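Ufm1-specific protease (Caenorhabditis elegans, PDB 5EJJ) is a thiol protease that hydrolyses the peptide bond at the C-terminal glycine of the ubiquitin-like modifier UFM1 attached to target proteins. Local coordinates at residues Q13-L18 and M101-S106; H48-Y53 and K324-P329. One frame throughout, in Å; residues are numbered along the deposited sequence.

Overall arrangement
Both contacts lie around helix 8-19 and one four-stranded mixed sheet, with their centres about 11 Å apart. Interaction 1 sets this helix against the end of helix 99-104; interaction 2 sets edge strand 45-53 against the turn that follows helix 312-325. Two asparagines of 13-18 join them: Asn-14 ND2 donates to Val-49 O at 2.7 Å, and Asn-17 ND2 makes a weak bond to Asn-327 O at 3.1 Å. The ring of Tyr-15 also meets that of Phe-51 edge-to-face. Both contacts lie away from the inferred active-site residues Cys-396, Asp-520 and His-522.

Interaction 1 (Q13-L18 and M101-S106); sequences QNYANL and MLENRS
An arginine with positive phi (60°) both ends one helix and reaches across to a side-chain carbonyl on another. Arg-105 is the C-prime residue of the Schellman motif that closes helix 99-104 in the MPN family region: Ser-106 N bonds to Met-101 O at 3.1 Å, and Arg-105 N makes a weak bond to Leu-102 O. Its chain, extended from CG to NE, carries the guanidinium to helix 8-19. There NH1 of Arg-105 donates to OE1 of Gln-13 over 2.9 Å, with an N-H...O angle of 151°. The oxygen lies close to the guanidinium plane, whereas NH1 sits above the plane of the carbonyl. A weak second bond, 3.4 Å from Arg-105 NH2 to Gln-13 OE1, makes both terminal nitrogens share this oxygen. The glutamine bends at chi2, and its NE2 makes a weak bond of 2.7 Å to Asn-17 OD1 one turn further on, which is likely to help fix which end of the amide faces the arginine. Beside the pair, Ala-16 CB packs against Arg-105 NH2.

The apolar half is a CH-pi contact. Leu-102 crosses Tyr-15 at about a right angle, with its CG 3.8 Å from the ring centroid and 19° off the normal, hence over the face. Its CD2 reaches Tyr-15 CD2 at 3.6 Å, on the same side. Ile-81 of strand 74-81 touches both residues, extending the packing to the sheet. An alanine in place of Tyr-15 would remove the ring face over which Leu-102 lies and would probably loosen the apolar packing between the helices. Beyond the ring, the extended Glu-103 brings its OE2 to 3.8 Å from Tyr-15 OH.

Interaction 2 (H48-Y53 and K324-P329); sequences HVLFAY and KLFNLP
Val-49 directs its side chain away from 324-329; its O, the acceptor of Asn-14 ND2, only lies near Asn-327 OD1, with no bond between the two oxygens. At Leu-50, CG stands beside the backbone N, and the two methyls divide the work. CD1 meets Phe-326 CD2 at 4.0 Å, the two side chains crossing obliquely, while CD2 packs 3.7 Å from the backbone O of Phe-326.

Phe-51 provides the polar centre, because both its N and its O are bonded to one side-chain amide. Its N donates to Asn-327 OD1 over 2.6 Å at 165°, along a carbonyl lone pair. In return, Asn-327 ND2 donates to Phe-51 O over 3.0 Å, almost straight at 174° and again on a lone pair. The amide thus pairs with the strand much as a neighbouring strand's peptide would, and this buried group has both ends satisfied. A weak third bond, from ND2 to Lys-324 O at 3.1 Å, ties the amide back to the last turn of the preceding helix. OD1 also lies at the edge of the Phe-51 ring.

Strand 45-53 is an edge strand of its sheet, with Leu-50 bonded through its backbone to Phe-36 of strand 33-40. Phe-326 extends the packing to Phe-64 and Leu-65 of helix 59-68, while Asn-14 of helix 8-19 touches Asn-327, so the turn after helix 312-325 meets the strand and both helices.

Interaction 1 (Q13-L18 and M101-S106)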
loop_
_atom_site.group_PDB
_atom_site.type_symbol
_atom_site.label_atom_id
_atom_site.label_comp_id
_atom_site.label_asym_id
_atom_site.label_seq_id
_atom_site.Cartn_x
_atom_site.Cartn_y
_atom_site.Cartn_z
ATOM N N GLN A 13 -2.962 -0.891 17.365
ATOM C CA GLN A 13 -1.887 -0.320 16.583
ATOM C C GLN A 13 -2.244 1.057 16.035
ATOM O O GLN A 13 -1.373 1.891 15.829
ATOM C CB GLN A 13 -1.551 -1.237 15.425
ATOM C CG GLN A 13 -0.420 -0.717 14.598
ATOM C CD GLN A 13 0.836 -0.653 15.400
ATOM O OE1 GLN A 13 1.092 -1.529 16.231
ATOM N NE2 GLN A 13 1.632 0.384 15.176
ATOM N N ASN A 14 -3.517 1.305 15.768
ATOM C CA ASN A 14 -3.878 2.613 15.263
ATOM C C ASN A 14 -3.735 3.652 16.354
ATOM O O ASN A 14 -3.159 4.712 16.122
ATOM C CB ASN A 14 -5.283 2.615 14.694
ATOM C CG ASN A 14 -5.324 2.265 13.216
ATOM O OD1 ASN A 14 -4.296 2.034 12.569
ATOM N ND2 ASN A 14 -6.535 2.218 12.674
ATOM N N TYR A 15 -4.243 3.334 17.544
ATOM C CA TYR A 15 -4.066 4.183 18.724
ATOM C C TYR A 15 -2.594 4.429 18.974
ATOM O O TYR A 15 -2.175 5.545 19.302
ATOM C CB TYR A 15 -4.637 3.526 19.963
ATOM C CG TYR A 15 -4.525 4.396 21.193
ATOM C CD1 TYR A 15 -3.392 4.360 21.989
ATOM C CD2 TYR A 15 -5.570 5.243 21.570
ATOM C CE1 TYR A 15 -3.284 5.151 23.122
ATOM C CE2 TYR A 15 -5.479 6.039 22.703
ATOM C CZ TYR A 15 -4.324 5.994 23.481
ATOM O OH TYR A 15 -4.212 6.786 24.619
ATOM N N ALA A 16 -1.823 3.356 18.845
ATOM C CA ALA A 16 -0.386 3.436 18.927
ATOM C C ALA A 16 0.118 4.535 18.011
ATOM O O ALA A 16 0.842 5.421 18.464
ATOM C CB ALA A 16 0.247 2.090 18.571
ATOM N N ASN A 17 -0.279 4.498 16.739
ATOM C CA ASN A 17 0.270 5.431 15.750
ATOM C C ASN A 17 -0.112 6.901 15.991
ATOM O O ASN A 17 0.694 7.796 15.775
ATOM C CB ASN A 17 -0.127 5.040 14.330
ATOM C CG ASN A 17 0.397 3.704 13.934
ATOM O OD1 ASN A 17 0.877 2.967 14.778
ATOM N ND2 ASN A 17 0.313 3.370 12.642
ATOM N N LEU A 18 -1.349 7.140 16.415
ATOM C CA LEU A 18 -1.792 8.495 16.678
ATOM C C LEU A 18 -0.965 9.034 17.815
ATOM O O LEU A 18 -0.429 10.147 17.748
ATOM C CB LEU A 18 -3.253 8.517 17.108
ATOM C CG LEU A 18 -3.793 9.918 17.369
ATOM C CD1 LEU A 18 -3.652 10.747 16.113
ATOM C CD2 LEU A 18 -5.235 9.832 17.802
ATOM N N MET A 101 -6.194 -0.534 28.618
ATOM C CA MET A 101 -6.480 -1.509 27.576
ATOM C C MET A 101 -5.687 -1.231 26.312
ATOM O O MET A 101 -5.045 -2.123 25.746
ATOM C CB MET A 101 -7.971 -1.451 27.271
ATOM C CG MET A 101 -8.426 -2.221 26.061
ATOM S SD MET A 101 -9.968 -1.506 25.470
ATOM C CE MET A 101 -11.017 -1.662 26.913
ATOM N N LEU A 102 -5.727 0.028 25.890
ATOM C CA LEU A 102 -5.068 0.457 24.671
ATOM C C LEU A 102 -3.551 0.300 24.723
ATOM O O LEU A 102 -2.942 -0.276 23.819
ATOM C CB LEU A 102 -5.438 1.911 24.362
ATOM C CG LEU A 102 -6.534 2.172 23.320
ATOM C CD1 LEU A 102 -7.228 0.881 22.890
ATOM C CD2 LEU A 102 -7.552 3.182 23.824
ATOM N N GLU A 103 -2.934 0.821 25.775
ATOM C CA GLU A 103 -1.484 0.829 25.832
ATOM C C GLU A 103 -0.928 -0.573 26.119
ATOM O O GLU A 103 0.104 -0.959 25.578
ATOM C CB GLU A 103 -0.997 1.923 26.786
ATOM C CG GLU A 103 -1.341 3.329 26.234
ATOM C CD GLU A 103 -0.972 4.507 27.156
ATOM O OE1 GLU A 103 -0.380 4.272 28.239
ATOM O OE2 GLU A 103 -1.280 5.676 26.785
ATOM N N ASN A 104 -1.650 -1.356 26.911
ATOM C CA ASN A 104 -1.273 -2.753 27.157
ATOM C C ASN A 104 -1.636 -3.689 26.013
ATOM O O ASN A 104 -1.077 -4.783 25.904
ATOM C CB ASN A 104 -1.940 -3.272 28.437
ATOM C CG ASN A 104 -1.456 -2.548 29.680
ATOM O OD1 ASN A 104 -0.283 -2.157 29.774
ATOM N ND2 ASN A 104 -2.367 -2.349 30.640
ATOM N N ARG A 105 -2.587 -3.248 25.189
ATOM C CA ARG A 105 -3.134 -4.034 24.092
ATOM C C ARG A 105 -3.776 -5.319 24.597
ATOM O O ARG A 105 -3.392 -6.417 24.203
ATOM C CB ARG A 105 -2.081 -4.331 23.019
ATOM C CG ARG A 105 -1.326 -3.114 22.559
ATOM C CD ARG A 105 -0.547 -3.374 21.281
ATOM N NE ARG A 105 0.329 -2.246 20.954
ATOM C CZ ARG A 105 0.844 -2.007 19.746
ATOM N NH1 ARG A 105 0.554 -2.812 18.725
ATOM N NH2 ARG A 105 1.636 -0.949 19.550
ATOM N N SER A 106 -4.779 -5.175 25.449
ATOM C CA SER A 106 -5.471 -6.336 25.986
ATOM C C SER A 106 -6.746 -6.714 25.245
ATOM O O SER A 106 -7.808 -6.154 25.523
ATOM C CB SER A 106 -5.820 -6.097 27.449
ATOM O OG SER A 106 -6.621 -7.150 27.949
#

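Interaction 2 (H48-Y53 and K324-P329)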
loop_
_atom_site.group_PDB
_atom_site.type_symbol
_atom_site.label_atom_id
_atom_site.label_comp_id
_atom_site.label_asym_id
_atom_site.label_seq_id
_atom_site.Cartn_x
_atom_site.Cartn_y
_atom_site.Cartn_z
ATOM N N HIS A 48 -11.922 -0.312 9.920
ATOM C CA HIS A 48 -11.002 0.768 10.292
ATOM C C HIS A 48 -11.442 1.438 11.582
ATOM O O HIS A 48 -12.546 1.961 11.660
ATOM C CB HIS A 48 -10.961 1.864 9.231
ATOM C CG HIS A 48 -10.490 1.412 7.884
ATOM N ND1 HIS A 48 -9.195 1.004 7.643
ATOM C CD2 HIS A 48 -11.135 1.344 6.694
ATOM C CE1 HIS A 48 -9.070 0.675 6.369
ATOM N NE2 HIS A 48 -10.232 0.873 5.770
ATOM N N VAL A 49 -10.586 1.442 12.595
ATOM C CA VAL A 49 -10.853 2.251 13.765
ATOM C C VAL A 49 -9.932 3.463 13.737
ATOM O O VAL A 49 -8.713 3.340 13.815
ATOM C CB VAL A 49 -10.687 1.453 15.044
ATOM C CG1 VAL A 49 -10.940 2.344 16.231
ATOM C CG2 VAL A 49 -11.661 0.294 15.049
ATOM N N LEU A 50 -10.509 4.645 13.577
ATOM C CA LEU A 50 -9.678 5.837 13.467
ATOM C C LEU A 50 -9.768 6.744 14.693
ATOM O O LEU A 50 -10.835 7.264 15.023
ATOM C CB LEU A 50 -9.986 6.593 12.189
ATOM C CG LEU A 50 -9.574 5.808 10.944
ATOM C CD1 LEU A 50 -9.993 6.547 9.657
ATOM C CD2 LEU A 50 -8.065 5.487 10.960
ATOM N N PHE A 51 -8.635 6.911 15.372
ATOM C CA PHE A 51 -8.572 7.735 16.569
ATOM C C PHE A 51 -8.267 9.194 16.219
ATOM O O PHE A 51 -7.590 9.486 15.220
ATOM C CB PHE A 51 -7.516 7.182 17.528
ATOM C CG PHE A 51 -7.851 5.838 18.077
ATOM C CD1 PHE A 51 -7.353 4.694 17.487
ATOM C CD2 PHE A 51 -8.676 5.711 19.175
ATOM C CE1 PHE A 51 -7.667 3.434 17.993
ATOM C CE2 PHE A 51 -9.007 4.448 19.685
ATOM C CZ PHE A 51 -8.504 3.313 19.093
ATOM N N ALA A 52 -8.769 10.103 17.051
ATOM C CA ALA A 52 -8.546 11.535 16.865
ATOM C C ALA A 52 -8.671 12.314 18.176
ATOM O O ALA A 52 -9.512 11.986 19.032
ATOM C CB ALA A 52 -9.523 12.089 15.855
ATOM N N TYR A 53 -7.834 13.349 18.320
ATOM C CA TYR A 53 -7.969 14.314 19.407
ATOM C C TYR A 53 -9.223 15.161 19.180
ATOM O O TYR A 53 -9.719 15.250 18.058
ATOM C CB TYR A 53 -6.739 15.206 19.484
ATOM C CG TYR A 53 -5.450 14.481 19.800
ATOM C CD1 TYR A 53 -4.632 14.018 18.790
ATOM C CD2 TYR A 53 -5.044 14.275 21.113
ATOM C CE1 TYR A 53 -3.438 13.368 19.071
ATOM C CE2 TYR A 53 -3.856 13.621 21.405
ATOM C CZ TYR A 53 -3.053 13.173 20.378
ATOM O OH TYR A 53 -1.861 12.525 20.649
ATOM N N LYS A 324 -1.849 11.681 10.590
ATOM C CA LYS A 324 -2.601 11.793 11.835
ATOM C C LYS A 324 -4.069 11.409 11.654
ATOM O O LYS A 324 -4.682 10.808 12.544
ATOM C CB LYS A 324 -2.486 13.221 12.404
ATOM C CG LYS A 324 -1.163 13.487 13.091
ATOM C CD LYS A 324 -0.971 14.951 13.432
ATOM C CE LYS A 324 0.527 15.290 13.508
ATOM N NZ LYS A 324 0.773 16.748 13.712
ATOM N N LEU A 325 -4.640 11.781 10.512
ATOM C CA LEU A 325 -6.057 11.570 10.290
ATOM C C LEU A 325 -6.355 10.096 10.098
ATOM O O LEU A 325 -7.351 9.580 10.634
ATOM C CB LEU A 325 -6.533 12.363 9.090
ATOM C CG LEU A 325 -6.684 13.860 9.319
ATOM C CD1 LEU A 325 -7.060 14.536 8.004
ATOM C CD2 LEU A 325 -7.739 14.113 10.379
ATOM N N PHE A 326 -5.475 9.420 9.359
ATOM C CA PHE A 326 -5.640 8.004 9.065
ATOM C C PHE A 326 -4.835 7.082 9.979
ATOM O O PHE A 326 -4.654 5.900 9.672
ATOM C CB PHE A 326 -5.328 7.740 7.602
ATOM C CG PHE A 326 -6.319 8.357 6.689
ATOM C CD1 PHE A 326 -5.956 9.386 5.837
ATOM C CD2 PHE A 326 -7.646 7.954 6.731
ATOM C CE1 PHE A 326 -6.891 9.972 5.033
ATOM C CE2 PHE A 326 -8.578 8.532 5.930
ATOM C CZ PHE A 326 -8.213 9.539 5.087
ATOM N N ASN A 327 -4.383 7.632 11.107
ATOM C CA ASN A 327 -3.577 6.926 12.100
ATOM C C ASN A 327 -2.450 6.140 11.458
ATOM O O ASN A 327 -2.223 4.981 11.814
ATOM C CB ASN A 327 -4.418 5.997 12.964
ATOM C CG ASN A 327 -5.466 6.730 13.774
ATOM O OD1 ASN A 327 -6.318 6.109 14.409
ATOM N ND2 ASN A 327 -5.424 8.050 13.750
ATOM N N LEU A 328 -1.772 6.746 10.489
ATOM C CA LEU A 328 -0.598 6.125 9.911
ATOM C C LEU A 328 0.579 6.318 10.864
ATOM O O LEU A 328 0.517 7.159 11.767
ATOM C CB LEU A 328 -0.304 6.732 8.553
ATOM C CG LEU A 328 -1.493 6.649 7.606
ATOM C CD1 LEU A 328 -1.140 7.221 6.224
ATOM C CD2 LEU A 328 -1.960 5.222 7.509
ATOM N N PRO A 329 1.651 5.526 10.692
ATOM C CA PRO A 329 2.793 5.640 11.610
ATOM C C PRO A 329 3.778 6.702 11.134
ATOM O O PRO A 329 3.929 6.881 9.922
ATOM C CB PRO A 329 3.425 4.253 11.535
ATOM C CG PRO A 329 3.134 3.783 10.128
ATOM C CD PRO A 329 1.832 4.437 9.710
#